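CBIX (Paracoccus pantotrophus, PDB 4CCS) catalyses the terminal step of siroheme biosynthesis, probably the insertion of ferrous iron into sirohydrochlorin, as a member of the chelatase clan. Local coordinates at residues Asp166-Leu171 against Ser197-Gln202; Leu123-Gly128 against Ala175-Leu180; Tyr60-Ala65 against Phe181-Glu186. All blocks are in the same frame, centred on the assembly; numbering follows the deposited sequence.

Contact 1: residues Asp166-Leu171 against Ser197-Gln202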
loop_
_atom_site.group_PDB
_atom_site.type_symbol
_atom_site.label_atom_id
_atom_site.label_comp_id
_atom_site.label_asym_id
_atom_site.label_seq_id
_atom_site.Cartn_x
_atom_site.Cartn_y
_atom_site.Cartn_z
ATOM N N ASP A 166 -18.940 7.537 6.655
ATOM C CA ASP A 166 -19.194 8.900 7.127
ATOM C C ASP A 166 -18.372 9.935 6.342
ATOM O O ASP A 166 -18.911 10.963 5.937
ATOM C CB ASP A 166 -18.875 9.013 8.628
ATOM C CG ASP A 166 -19.822 8.213 9.507
ATOM O OD1 ASP A 166 -21.024 8.140 9.172
ATOM O OD2 ASP A 166 -19.357 7.649 10.516
ATOM N N ALA A 167 -17.067 9.660 6.158
ATOM C CA ALA A 167 -16.100 10.538 5.485
ATOM C C ALA A 167 -16.427 10.807 4.018
ATOM O O ALA A 167 -16.160 11.911 3.527
ATOM C CB ALA A 167 -14.695 9.961 5.615
ATOM N N ALA A 168 -17.024 9.815 3.326
ATOM C CA ALA A 168 -17.404 9.960 1.921
ATOM C C ALA A 168 -18.795 10.566 1.732
ATOM O O ALA A 168 -19.181 10.819 0.599
ATOM C CB ALA A 168 -17.330 8.607 1.218
ATOM N N ARG A 169 -19.549 10.783 2.813
ATOM C CA ARG A 169 -20.909 11.331 2.731
ATOM C C ARG A 169 -20.883 12.862 2.520
ATOM O O ARG A 169 -19.951 13.528 2.962
ATOM C CB ARG A 169 -21.731 10.926 3.985
ATOM C CG ARG A 169 -23.242 11.191 3.864
ATOM C CD ARG A 169 -24.035 10.603 5.012
ATOM N NE ARG A 169 -24.284 9.173 4.816
ATOM C CZ ARG A 169 -23.769 8.210 5.573
ATOM N NH1 ARG A 169 -22.988 8.511 6.605
ATOM N NH2 ARG A 169 -24.042 6.939 5.315
ATOM N N ASP A 170 -21.882 13.397 1.795
ATOM C CA ASP A 170 -22.065 14.828 1.504
ATOM C C ASP A 170 -20.864 15.487 0.776
ATOM O O ASP A 170 -20.573 16.667 0.991
ATOM C CB ASP A 170 -22.454 15.605 2.786
ATOM C CG ASP A 170 -23.693 15.053 3.455
ATOM O OD1 ASP A 170 -24.704 14.852 2.752
ATOM O OD2 ASP A 170 -23.636 14.779 4.673
ATOM N N LEU A 171 -20.205 14.738 -0.123
ATOM C CA LEU A 171 -19.123 15.285 -0.942
ATOM C C LEU A 171 -19.723 15.628 -2.309
ATOM O O LEU A 171 -20.760 15.055 -2.652
ATOM C CB LEU A 171 -17.942 14.294 -1.091
ATOM C CG LEU A 171 -17.170 13.930 0.192
ATOM C CD1 LEU A 171 -16.018 12.977 -0.117
ATOM C CD2 LEU A 171 -16.612 15.162 0.878
ATOM N N SER A 197 -20.984 3.087 -1.342
ATOM C CA SER A 197 -22.394 3.049 -1.760
ATOM C C SER A 197 -23.270 3.549 -0.601
ATOM O O SER A 197 -24.145 4.390 -0.828
ATOM C CB SER A 197 -22.806 1.633 -2.167
ATOM O OG SER A 197 -24.207 1.574 -2.383
ATOM N N GLN A 198 -23.023 3.048 0.639
ATOM C CA GLN A 198 -23.749 3.485 1.843
ATOM C C GLN A 198 -23.590 4.991 2.045
ATOM O O GLN A 198 -24.548 5.655 2.437
ATOM C CB GLN A 198 -23.251 2.743 3.097
ATOM C CG GLN A 198 -24.039 1.472 3.409
ATOM C CD GLN A 198 -23.184 0.392 4.044
ATOM O OE1 GLN A 198 -22.449 0.627 5.015
ATOM N NE2 GLN A 198 -23.275 -0.833 3.530
ATOM N N ALA A 199 -22.396 5.537 1.738
ATOM C CA ALA A 199 -22.133 6.980 1.881
ATOM C C ALA A 199 -22.852 7.825 0.836
ATOM O O ALA A 199 -23.010 9.027 1.036
ATOM C CB ALA A 199 -20.631 7.248 1.805
ATOM N N GLY A 200 -23.224 7.219 -0.302
ATOM C CA GLY A 200 -23.842 7.924 -1.423
ATOM C C GLY A 200 -22.753 8.661 -2.202
ATOM O O GLY A 200 -23.018 9.725 -2.770
ATOM N N PHE A 201 -21.515 8.115 -2.206
ATOM C CA PHE A 201 -20.384 8.729 -2.902
ATOM C C PHE A 201 -20.653 8.803 -4.413
ATOM O O PHE A 201 -20.977 7.790 -5.029
ATOM C CB PHE A 201 -19.072 7.996 -2.590
ATOM C CG PHE A 201 -17.838 8.669 -3.149
ATOM C CD1 PHE A 201 -17.416 9.904 -2.660
ATOM C CD2 PHE A 201 -17.103 8.073 -4.169
ATOM C CE1 PHE A 201 -16.281 10.535 -3.190
ATOM C CE2 PHE A 201 -15.956 8.697 -4.685
ATOM C CZ PHE A 201 -15.560 9.924 -4.197
ATOM N N GLN A 202 -20.565 10.006 -4.982
ATOM C CA GLN A 202 -20.857 10.266 -6.400
ATOM C C GLN A 202 -19.611 10.427 -7.259
ATOM O O GLN A 202 -19.730 10.534 -8.484
ATOM C CB GLN A 202 -21.675 11.567 -6.541
ATOM C CG GLN A 202 -22.947 11.641 -5.712
ATOM C CD GLN A 202 -23.541 13.034 -5.756
ATOM O OE1 GLN A 202 -24.002 13.495 -6.805
ATOM N NE2 GLN A 202 -23.541 13.750 -4.629
HETATM O O HOH W 1 -23.581 11.535 0.069
HETATM O O HOH W 2 -19.633 12.335 -3.736
HETATM O O HOH W 3 -23.133 14.071 -1.703
#
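Ala168 and Ala199 meet methyl to methyl, CB to CB at 3.6 Å, and alanine suits both places, being small enough to let the backbones come close. Beside this pair stands the ring of Phe201. Ala168 O and Leu171 CD1 sit at the ring edge, near its plane (Phe201 CE1 to Leu171 CD1 3.9 Å), whereas Ala168 CB stands off the plane, 4.1 Å from Phe201 CD1. Leu196, Leu123 and Cys177 surround these groups, continuing the apolar patch into helix 192-199 and the sheet below.

Outside the patch the backbone takes over. Helix 192-199 ends in a Schellman motif, in which Gly200 adopts the positive phi that glycine tolerates easily. Arg169 lies against this last turn, with its CA 3.5 Å from Ala199 O in a CA-H...O contact and its guanidinium passing one face over Ala199 CA. A bend at chi3 turns the end of the chain, and Arg169 NH2 donates to Gln198 O at 3.2 Å. The donor stands above the carbonyl plane, 57° out of it, and the N-H...O angle is 140°. On the other side of the group, Arg169 NH1 forms a salt bridge with Asp166 OD1 (3.3 Å, a weak hydrogen bond). Waters bridge the polar edge: one joins Asp170 N to Ala199 O, 2.7 Å from the latter, and another links Leu171 O with Gln202 NE2, 3.0 Å from that nitrogen.

The charged pair thus lies within 166-171, and across the interface the guanidinium bonds to Gln198 O in the last turn of helix 192-199, where the partial negative charge of the helix end would probably favour a cation.

Contact 2: residues Leu123-Gly128 against Ala175-Leu180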
loop_
_atom_site.group_PDB
_atom_site.type_symbol
_atom_site.label_atom_id
_atom_site.label_comp_id
_atom_site.label_asym_id
_atom_site.label_seq_id
_atom_site.Cartn_x
_atom_site.Cartn_y
_atom_site.Cartn_z
ATOM N N LEU A 123 -10.450 12.228 -1.380
ATOM C CA LEU A 123 -10.681 11.302 -0.271
ATOM C C LEU A 123 -9.670 10.151 -0.317
ATOM O O LEU A 123 -9.638 9.377 -1.277
ATOM C CB LEU A 123 -12.124 10.774 -0.265
ATOM C CG LEU A 123 -12.508 9.820 0.873
ATOM C CD1 LEU A 123 -12.539 10.543 2.241
ATOM C CD2 LEU A 123 -13.848 9.179 0.580
ATOM N N VAL A 124 -8.848 10.054 0.722
ATOM C CA VAL A 124 -7.855 8.990 0.841
ATOM C C VAL A 124 -8.544 7.920 1.704
ATOM O O VAL A 124 -8.860 8.186 2.872
ATOM C CB VAL A 124 -6.533 9.505 1.474
ATOM C CG1 VAL A 124 -5.585 8.349 1.804
ATOM C CG2 VAL A 124 -5.851 10.539 0.572
ATOM N N ALA A 125 -8.839 6.749 1.111
ATOM C CA ALA A 125 -9.496 5.653 1.841
ATOM C C ALA A 125 -8.462 4.615 2.245
ATOM O O ALA A 125 -7.704 4.155 1.406
ATOM C CB ALA A 125 -10.578 5.018 0.972
ATOM N N ALA A 126 -8.401 4.258 3.533
ATOM C CA ALA A 126 -7.395 3.313 3.995
ATOM C C ALA A 126 -7.948 2.384 5.072
ATOM O O ALA A 126 -8.996 2.668 5.659
ATOM C CB ALA A 126 -6.173 4.078 4.518
ATOM N N HIS A 127 -7.257 1.263 5.311
ATOM C CA HIS A 127 -7.686 0.300 6.320
ATOM C C HIS A 127 -7.673 0.926 7.712
ATOM O O HIS A 127 -8.633 0.773 8.467
ATOM C CB HIS A 127 -6.799 -0.964 6.292
ATOM C CG HIS A 127 -7.293 -2.054 7.203
ATOM N ND1 HIS A 127 -8.405 -2.824 6.876
ATOM C CD2 HIS A 127 -6.786 -2.502 8.377
ATOM C CE1 HIS A 127 -8.546 -3.700 7.862
ATOM N NE2 HIS A 127 -7.586 -3.555 8.783
ATOM N N GLY A 128 -6.593 1.645 8.044
ATOM C CA GLY A 128 -6.421 2.212 9.372
ATOM C C GLY A 128 -6.041 1.055 10.311
ATOM O O GLY A 128 -5.582 0.011 9.852
ATOM N N ALA A 175 -15.211 14.760 -7.131
ATOM C CA ALA A 175 -14.468 14.168 -6.032
ATOM C C ALA A 175 -13.785 12.907 -6.518
ATOM O O ALA A 175 -14.300 12.214 -7.401
ATOM C CB ALA A 175 -15.408 13.846 -4.870
ATOM N N ILE A 176 -12.597 12.626 -5.970
ATOM C CA ILE A 176 -11.817 11.446 -6.333
ATOM C C ILE A 176 -11.428 10.739 -5.047
ATOM O O ILE A 176 -10.861 11.363 -4.142
ATOM C CB ILE A 176 -10.540 11.797 -7.165
ATOM C CG1 ILE A 176 -10.869 12.422 -8.534
ATOM C CG2 ILE A 176 -9.621 10.583 -7.337
ATOM C CD1 ILE A 176 -9.725 13.185 -9.187
ATOM N N CYS A 177 -11.695 9.427 -4.998
ATOM C CA CYS A 177 -11.280 8.570 -3.904
ATOM C C CYS A 177 -10.121 7.657 -4.361
ATOM O O CYS A 177 -10.254 6.888 -5.322
ATOM C CB CYS A 177 -12.451 7.751 -3.362
ATOM S SG CYS A 177 -11.980 6.597 -2.051
ATOM N N LEU A 178 -8.989 7.746 -3.658
ATOM C CA LEU A 178 -7.823 6.900 -3.888
ATOM C C LEU A 178 -7.707 5.884 -2.730
ATOM O O LEU A 178 -7.507 6.304 -1.577
ATOM C CB LEU A 178 -6.541 7.753 -3.978
ATOM C CG LEU A 178 -5.227 6.964 -4.132
ATOM C CD1 LEU A 178 -5.223 6.089 -5.434
ATOM C CD2 LEU A 178 -4.041 7.907 -4.106
ATOM N N PRO A 179 -7.807 4.562 -3.019
ATOM C CA PRO A 179 -7.655 3.542 -1.965
ATOM C C PRO A 179 -6.173 3.359 -1.664
ATOM O O PRO A 179 -5.391 2.956 -2.533
ATOM C CB PRO A 179 -8.263 2.273 -2.585
ATOM C CG PRO A 179 -9.167 2.773 -3.672
ATOM C CD PRO A 179 -8.434 3.979 -4.221
ATOM N N LEU A 180 -5.785 3.676 -0.427
ATOM C CA LEU A 180 -4.408 3.574 -0.002
ATOM C C LEU A 180 -4.152 2.165 0.527
ATOM O O LEU A 180 -4.092 1.944 1.734
ATOM C CB LEU A 180 -4.106 4.698 1.013
ATOM C CG LEU A 180 -2.641 5.010 1.261
ATOM C CD1 LEU A 180 -2.063 5.808 0.098
ATOM C CD2 LEU A 180 -2.486 5.786 2.577
HETATM O O HOH W 4 -4.714 0.645 3.995
#
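Cys177, Leu123 and Ala125 share one face of the sheet, Val124 and Leu178 the other, and the backbone edges between them carry the hydrogen bonds. On the first face the thiol of Cys177, with SG anti to the backbone N (chi1 177°), reaches across to the neighbouring strand and settles 3.7 Å from Ala125 CB and 4.1 Å from Leu123 CD2. A small residue at Ala125 admits the sulfur, and Ile164 and Ala167 of helix 164-167 lie over Leu123. On the second face Val124 CG1 packs against Leu180 CB at 4.0 Å, the two branched side chains crossing obliquely, while Ala126 adds its CB beside Leu180. Helices 98-113 and 134-146 cover this face, touching Leu178 and Val124 respectively and both reaching Leu180.

The bonding is that of parallel strands, staggered about Leu123 and Ala125. Leu123 N donates to Ile176 O at 2.9 Å, and Leu178 N returns to Leu123 O at 3.0 Å, nearly along the C=O axis. Ala125 repeats the pattern, its N donating to Leu178 O and its O receiving Leu180 N at 2.7 Å. These are the middle strands of a four-stranded parallel sheet of the alpha/beta fold, in the order 2-1-3-4, with strand 152-157 bonded to the far edge of Val124 and Ala126. Pro179 has no N-H to give, and this pairing asks for none: the donors to the 123-126 strand are Leu178 N and Leu180 N. Pro179 instead offers its CA-H to Ala125 O, as Cys177 CA does to Leu123 O at 3.2 Å.

Beyond the last direct bond the strands part, and a water spans them, accepting from His127 N and donating to Leu180 O at 2.7 Å. The His127 imidazole leads away to bond through ND1 with Asp190.

Contact 3: residues Tyr60-Ala65 against Phe181-Glu186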
loop_
_atom_site.group_PDB
_atom_site.type_symbol
_atom_site.label_atom_id
_atom_site.label_comp_id
_atom_site.label_asym_id
_atom_site.label_seq_id
_atom_site.Cartn_x
_atom_site.Cartn_y
_atom_site.Cartn_z
ATOM N N TYR A 60 11.413 -6.465 1.781
ATOM C CA TYR A 60 10.642 -5.250 1.491
ATOM C C TYR A 60 9.174 -5.582 1.851
ATOM O O TYR A 60 8.507 -6.291 1.095
ATOM C CB TYR A 60 10.766 -4.770 0.035
ATOM C CG TYR A 60 10.033 -3.466 -0.228
ATOM C CD1 TYR A 60 8.693 -3.458 -0.614
ATOM C CD2 TYR A 60 10.680 -2.238 -0.093
ATOM C CE1 TYR A 60 8.011 -2.263 -0.841
ATOM C CE2 TYR A 60 10.009 -1.037 -0.330
ATOM C CZ TYR A 60 8.670 -1.054 -0.692
ATOM O OH TYR A 60 8.012 0.126 -0.951
ATOM N N PRO A 61 8.695 -5.106 3.008
ATOM C CA PRO A 61 7.320 -5.409 3.421
ATOM C C PRO A 61 6.283 -4.490 2.767
ATOM O O PRO A 61 6.390 -3.263 2.851
ATOM C CB PRO A 61 7.358 -5.260 4.945
ATOM C CG PRO A 61 8.533 -4.357 5.239
ATOM C CD PRO A 61 9.388 -4.246 3.998
ATOM N N LEU A 62 5.250 -5.086 2.144
ATOM C CA LEU A 62 4.143 -4.313 1.555
ATOM C C LEU A 62 3.133 -3.915 2.653
ATOM O O LEU A 62 1.936 -4.185 2.535
ATOM C CB LEU A 62 3.447 -5.114 0.434
ATOM C CG LEU A 62 4.228 -5.355 -0.861
ATOM C CD1 LEU A 62 3.419 -6.240 -1.815
ATOM C CD2 LEU A 62 4.562 -4.038 -1.569
ATOM N N PHE A 63 3.626 -3.331 3.748
ATOM C CA PHE A 63 2.784 -2.930 4.880
ATOM C C PHE A 63 2.560 -1.418 4.831
ATOM O O PHE A 63 3.367 -0.715 4.222
ATOM C CB PHE A 63 3.402 -3.374 6.218
ATOM C CG PHE A 63 3.803 -4.836 6.356
ATOM C CD1 PHE A 63 3.307 -5.803 5.481
ATOM C CD2 PHE A 63 4.625 -5.253 7.402
ATOM C CE1 PHE A 63 3.670 -7.152 5.618
ATOM C CE2 PHE A 63 4.992 -6.598 7.534
ATOM C CZ PHE A 63 4.509 -7.539 6.645
ATOM N N MET A 64 1.463 -0.922 5.445
ATOM C CA MET A 64 1.127 0.511 5.420
ATOM C C MET A 64 1.860 1.359 6.466
ATOM O O MET A 64 1.921 2.583 6.325
ATOM C CB MET A 64 -0.400 0.732 5.525
ATOM C CG MET A 64 -1.213 0.080 4.400
ATOM S SD MET A 64 -0.540 0.192 2.715
ATOM C CE MET A 64 -0.634 1.955 2.395
ATOM N N ALA A 65 2.373 0.729 7.525
ATOM C CA ALA A 65 3.114 1.424 8.591
ATOM C C ALA A 65 4.009 0.450 9.342
ATOM O O ALA A 65 3.933 -0.761 9.121
ATOM C CB ALA A 65 2.143 2.100 9.567
ATOM N N PHE A 181 -4.064 1.193 -0.421
ATOM C CA PHE A 181 -3.834 -0.231 -0.158
ATOM C C PHE A 181 -2.643 -0.715 -1.003
ATOM O O PHE A 181 -2.545 -0.376 -2.186
ATOM C CB PHE A 181 -5.093 -1.053 -0.498
ATOM C CG PHE A 181 -6.249 -0.853 0.461
ATOM C CD1 PHE A 181 -7.081 0.260 0.354
ATOM C CD2 PHE A 181 -6.480 -1.755 1.494
ATOM C CE1 PHE A 181 -8.129 0.465 1.264
ATOM C CE2 PHE A 181 -7.551 -1.570 2.382
ATOM C CZ PHE A 181 -8.364 -0.463 2.261
ATOM N N ALA A 182 -1.776 -1.533 -0.395
ATOM C CA ALA A 182 -0.580 -2.065 -1.047
ATOM C C ALA A 182 -0.870 -3.251 -1.966
ATOM O O ALA A 182 -0.103 -3.478 -2.900
ATOM C CB ALA A 182 0.448 -2.457 0.002
ATOM N N THR A 183 -1.944 -4.033 -1.688
ATOM C CA THR A 183 -2.290 -5.204 -2.515
ATOM C C THR A 183 -3.759 -5.243 -2.831
ATOM O O THR A 183 -4.569 -4.719 -2.056
ATOM C CB THR A 183 -1.893 -6.543 -1.837
ATOM O OG1 THR A 183 -2.764 -6.825 -0.731
ATOM C CG2 THR A 183 -0.422 -6.601 -1.412
ATOM N N GLN A 184 -4.108 -5.897 -3.951
ATOM C CA GLN A 184 -5.504 -6.080 -4.345
ATOM C C GLN A 184 -6.241 -6.959 -3.319
ATOM O O GLN A 184 -7.376 -6.639 -2.978
ATOM C CB GLN A 184 -5.635 -6.650 -5.782
ATOM C CG GLN A 184 -7.099 -6.774 -6.278
ATOM C CD GLN A 184 -7.745 -5.427 -6.573
ATOM O OE1 GLN A 184 -8.234 -4.725 -5.684
ATOM N NE2 GLN A 184 -7.774 -5.024 -7.836
ATOM N N ALA A 185 -5.585 -8.016 -2.782
ATOM C CA ALA A 185 -6.225 -8.923 -1.805
ATOM C C ALA A 185 -6.681 -8.160 -0.553
ATOM O O ALA A 185 -7.831 -8.304 -0.143
ATOM C CB ALA A 185 -5.293 -10.075 -1.435
ATOM N N GLU A 186 -5.822 -7.268 -0.009
ATOM C CA GLU A 186 -6.202 -6.463 1.158
ATOM C C GLU A 186 -7.304 -5.468 0.818
ATOM O O GLU A 186 -8.218 -5.277 1.622
ATOM C CB GLU A 186 -4.994 -5.761 1.767
ATOM C CG GLU A 186 -4.015 -6.749 2.372
ATOM C CD GLU A 186 -2.675 -6.117 2.649
ATOM O OE1 GLU A 186 -1.940 -5.780 1.692
ATOM O OE2 GLU A 186 -2.376 -5.929 3.842
HETATM O O HOH W 5 0.574 -6.622 2.228
HETATM O O HOH W 6 -0.570 -3.978 4.137
#
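Leu62 O is held by two waters, at 2.8 and 3.0 Å, which pass it on to the carboxylate of Glu186, one to OE1 and the other to OE2. Leu62 is the centre of an inverse gamma turn, and its carbonyl also rests against Ala182 CB at 3.4 Å. Thr183, the N-cap of helix 184-189, fixes the carboxylate: its OG1 accepts from Glu186 N (3.2 Å, 165°) and donates to Glu186 OE1 at 2.8 Å, which receives it on its anti lone pair. With OG1 between the backbone N and the carbonyl carbon (chi1 72°), CG2 is left to meet Leu62 CD1 at 3.9 Å. An alanine in place of Thr183 would probably leave Glu186 N without its cap, let the carboxylate turn more freely and open a gap beside Leu62 CD1. The bend at chi2 brings Met64 SD to 3.8 Å from Ala182 N, where a small alanine lets the thioether approach the backbone. Around them, Leu62 packs on Ile7 of strand 4-9, Ile219 of helix 215-226 and, together with Thr183, on Ile23 of helix 16-30.

In the fold
Contact 2 touches both of the others, while contacts 1 and 3 stay apart, with nearest atoms about 12 Å from each other. Contact 1 packs on the face of the paired strands that carries Leu123 and Cys177: Ala168 CB lies 3.6 Å from Leu123 CD2, and the Phe201 ring reaches Ala175 and Cys177. At the C-terminal ends of the strands, Phe181 CE1 comes within 3.7 Å of Ala125 O, and Met64 CE within 3.5 Å of Leu180 O. Contact 3 thereby joins the second sheet to the first, probably near the cleft between the two halves, where related chelatases bind their tetrapyrrole. The bound D-malate is about 11 Å from the Ile176 side chain.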